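Local coordinates for heme utilization cystosolic carrier protein HutX (Pectobacterium carotovorum, PDB 2PH0) that probably binds heme and carries it through the cytosol as part of bacterial heme utilisation, at residues 16-21 with 26-31; 30-33 with 39-42. All coordinates share one frame; numbering follows the deposited sequence.

Interaction 1 of 2, residues 16-21 with 26-31; sequences TLEDIA and TSLFAV
V31 leans its CG2 methyl straight onto the helix backbone at A21, 3.4 Å from A21 CA, tighter than carbon atoms usually pack. That branch stands beside the V31 backbone N, while CG1 lies anti to it (chi1 179°) and reaches across to I20, where it meets CG2 at 3.9 Å with the two side chains at about a right angle. One valine thus sends a methyl to each of two neighbouring residues on helix 17-23. L28 extends the apolar seam past L17: its CD2 comes 4.0 Å from L17 CB, and its CD1 lies 3.6 Å from OE2 of E18, the two chains crossing at a slant. E18 leaves its backbone heading away from 26-31, and the bend at chi2 (81°) brings the carboxylate back to L28; K135 holds OE2 in a salt bridge.

The polar tie is between backbones. T26 N donates to A21 O over 2.9 Å, almost straight at 176°, and this bond from residue i+5 back to i closes the turn between helices 17-23 and 28-33. S27 precedes helix 28-33 as its N-cap, OG accepting from A30 N, just as T16 OG1 caps helix 17-23 by accepting from D19 N. Apart from the E18 carboxylate, apolar side chains do most of the joining, so the corner rests on close methyl contacts plus one short, nearly linear backbone hydrogen bond.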
# COMPACT_ATOMS: atom_id res chain seq x y z
N THR B 16 15.15 2.39 10.34
CA THR B 16 14.58 1.88 9.10
C THR B 16 15.64 1.98 8.02
O THR B 16 16.46 2.89 8.02
CB THR B 16 13.37 2.71 8.63
OG1 THR B 16 13.80 4.04 8.33
CG2 THR B 16 12.29 2.73 9.70
N LEU B 17 15.62 1.03 7.09
CA LEU B 17 16.58 1.04 6.01
C LEU B 17 16.22 2.19 5.08
O LEU B 17 17.05 2.68 4.31
CB LEU B 17 16.57 -0.30 5.27
CG LEU B 17 16.97 -1.51 6.13
CD1 LEU B 17 16.91 -2.78 5.30
CD2 LEU B 17 18.38 -1.30 6.68
N GLU B 18 14.96 2.62 5.15
CA GLU B 18 14.49 3.73 4.32
C GLU B 18 15.26 5.00 4.64
O GLU B 18 15.63 5.75 3.73
CB GLU B 18 13.00 3.99 4.53
CG GLU B 18 12.08 3.10 3.73
CD GLU B 18 11.87 1.75 4.35
OE1 GLU B 18 12.41 1.49 5.46
OE2 GLU B 18 11.16 0.93 3.73
N ASP B 19 15.49 5.25 5.93
CA ASP B 19 16.22 6.45 6.33
C ASP B 19 17.68 6.38 5.92
O ASP B 19 18.30 7.40 5.63
CB ASP B 19 16.11 6.67 7.85
CG ASP B 19 14.69 6.99 8.29
OD1 ASP B 19 13.99 7.72 7.55
OD2 ASP B 19 14.28 6.54 9.38
N ILE B 20 18.23 5.17 5.88
CA ILE B 20 19.61 5.01 5.47
C ILE B 20 19.72 5.29 3.98
O ILE B 20 20.70 5.87 3.53
CB ILE B 20 20.11 3.58 5.79
CG1 ILE B 20 20.11 3.37 7.30
CG2 ILE B 20 21.50 3.38 5.21
CD1 ILE B 20 20.37 1.94 7.74
N ALA B 21 18.71 4.88 3.23
CA ALA B 21 18.70 5.11 1.79
C ALA B 21 18.70 6.61 1.55
O ALA B 21 19.40 7.11 0.67
CB ALA B 21 17.47 4.47 1.16
N THR B 26 20.13 7.36 -2.15
CA THR B 26 20.04 6.24 -3.07
C THR B 26 18.74 5.48 -2.81
O THR B 26 17.95 5.87 -1.96
CB THR B 26 21.24 5.29 -2.90
OG1 THR B 26 21.20 4.28 -3.91
CG2 THR B 26 21.21 4.64 -1.52
N SER B 27 18.52 4.40 -3.55
CA SER B 27 17.30 3.61 -3.40
C SER B 27 17.37 2.64 -2.23
O SER B 27 18.44 2.39 -1.67
CB SER B 27 17.02 2.83 -4.68
OG SER B 27 18.02 1.83 -4.89
N LEU B 28 16.21 2.09 -1.87
CA LEU B 28 16.12 1.12 -0.79
C LEU B 28 16.86 -0.15 -1.22
O LEU B 28 17.52 -0.80 -0.41
CB LEU B 28 14.65 0.79 -0.49
CG LEU B 28 14.27 0.32 0.92
CD1 LEU B 28 12.91 -0.37 0.86
CD2 LEU B 28 15.30 -0.62 1.49
N PHE B 29 16.75 -0.51 -2.50
CA PHE B 29 17.43 -1.72 -2.95
C PHE B 29 18.94 -1.58 -2.83
O PHE B 29 19.63 -2.56 -2.52
CB PHE B 29 17.09 -2.06 -4.40
CG PHE B 29 17.75 -3.34 -4.88
CD1 PHE B 29 17.40 -4.56 -4.31
CD2 PHE B 29 18.75 -3.30 -5.85
CE1 PHE B 29 18.04 -5.74 -4.71
CE2 PHE B 29 19.39 -4.48 -6.25
CZ PHE B 29 19.03 -5.70 -5.68
N ALA B 30 19.45 -0.39 -3.10
CA ALA B 30 20.88 -0.14 -3.01
C ALA B 30 21.36 -0.45 -1.59
O ALA B 30 22.40 -1.09 -1.39
CB ALA B 30 21.19 1.31 -3.38
N VAL B 31 20.59 -0.00 -0.60
CA VAL B 31 20.92 -0.25 0.79
C VAL B 31 20.86 -1.74 1.12
O VAL B 31 21.77 -2.29 1.73
CB VAL B 31 19.96 0.51 1.74
CG1 VAL B 31 20.31 0.22 3.18
CG2 VAL B 31 20.06 2.00 1.46

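Interaction 2 of 2, residues 30-33 with 39-42; sequences AVVE and QCTL
V32 and C40 make the tight end of this contact, with V32 CG1 lying 3.6 Å from C40 SG. Both groups are extended in the same sense: V32 CG1 sits anti to its own backbone N (chi1 172°), and the C40 sulfur likewise trails opposite the backbone N (chi1 -179°), which carries it out from the strand to the flank of the helix. The sulfur also lies near the backbone there, 3.7 Å from V32 O, at a distance of simple van der Waals contact. The same V32 methyl also meets L42 CD2 at 3.9 Å, so it rests over the sulfur and the leucine methyl, which lie side by side on the two residues that strand 40-44 turns up toward the helix. T41 comes between them in sequence and carries its side chain on the opposite face, where it touches Q162.

This is a helix laid over the face of an antiparallel sheet. Strand 40-44 is its outermost strand on this side within the chain, paired to strand 107-115 through backbone bonds of Q39 with E112 and T41 with F110. A109 of that neighbouring strand touches V32, C40 and L42 alike, and I111 also reaches V32, so the buried part of the contact continues over the next strand.

Packing slackens toward E33 and L42. The other leucine methyl, CD1, lies 4.0 Å from E33 CA and 4.4 Å from E33 CG, brushing past the base of the glutamate. From there E33 starts away from the strand, on the solvent side of the contact, and is exposed.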
# COMPACT_ATOMS: atom_id res chain seq x y z
N ALA B 30 19.45 -0.39 -3.10
CA ALA B 30 20.88 -0.14 -3.01
C ALA B 30 21.36 -0.45 -1.59
O ALA B 30 22.40 -1.09 -1.39
CB ALA B 30 21.19 1.31 -3.38
N VAL B 31 20.59 -0.00 -0.60
CA VAL B 31 20.92 -0.25 0.79
C VAL B 31 20.86 -1.74 1.12
O VAL B 31 21.77 -2.29 1.73
CB VAL B 31 19.96 0.51 1.74
CG1 VAL B 31 20.31 0.22 3.18
CG2 VAL B 31 20.06 2.00 1.46
N VAL B 32 19.79 -2.41 0.69
CA VAL B 32 19.62 -3.83 0.95
C VAL B 32 20.71 -4.68 0.32
O VAL B 32 21.20 -5.65 0.92
CB VAL B 32 18.23 -4.30 0.48
CG1 VAL B 32 18.10 -5.81 0.57
CG2 VAL B 32 17.17 -3.63 1.34
N GLU B 33 21.09 -4.31 -0.90
CA GLU B 33 22.13 -4.99 -1.67
C GLU B 33 23.48 -4.89 -0.96
O GLU B 33 24.37 -5.71 -1.18
CB GLU B 33 22.20 -4.34 -3.05
CG GLU B 33 23.22 -4.88 -4.00
CD GLU B 33 23.06 -4.27 -5.39
OE1 GLU B 33 23.17 -3.03 -5.52
OE2 GLU B 33 22.82 -5.04 -6.34
N GLN B 39 22.80 -11.23 6.94
CA GLN B 39 21.50 -10.62 7.22
C GLN B 39 20.61 -10.53 5.98
O GLN B 39 19.43 -10.19 6.08
CB GLN B 39 21.69 -9.22 7.77
CG GLN B 39 22.34 -9.14 9.14
CD GLN B 39 22.89 -7.75 9.43
OE1 GLN B 39 22.29 -6.74 9.07
NE2 GLN B 39 24.04 -7.70 10.09
N CYS B 40 21.17 -10.84 4.82
CA CYS B 40 20.40 -10.73 3.60
C CYS B 40 20.74 -11.70 2.48
O CYS B 40 21.91 -11.97 2.19
CB CYS B 40 20.51 -9.29 3.08
SG CYS B 40 19.58 -8.92 1.57
N THR B 41 19.68 -12.24 1.88
CA THR B 41 19.77 -13.16 0.76
C THR B 41 18.93 -12.51 -0.33
O THR B 41 17.75 -12.20 -0.11
CB THR B 41 19.16 -14.53 1.10
OG1 THR B 41 19.79 -15.05 2.28
CG2 THR B 41 19.38 -15.50 -0.05
N LEU B 42 19.52 -12.30 -1.50
CA LEU B 42 18.81 -11.68 -2.63
C LEU B 42 18.39 -12.67 -3.70
O LEU B 42 19.01 -13.71 -3.89
CB LEU B 42 19.70 -10.61 -3.26
CG LEU B 42 20.19 -9.50 -2.32
CD1 LEU B 42 21.31 -8.72 -2.99
CD2 LEU B 42 19.04 -8.59 -1.95

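How the interactions relate
Starting at the N terminus, the chain runs through helix 5-10 into helix 17-23, turns, and comes back against it as helix 28-33; interaction 1 closes a short connection, the four intervening residues including the end of helix 17-23. The chain then leaves helix 28-33, crosses five residues without helix or strand, and enters strand 40-44, where interaction 2 closes the second loop. The two loops neither nest nor cross: they follow one another and share A30 and V31. Helix 28-33 is therefore the common piece, packed against helix 17-23 on one flank and against the sheet on another. L17 touching V32, and F29 touching L42, join the two contacts directly.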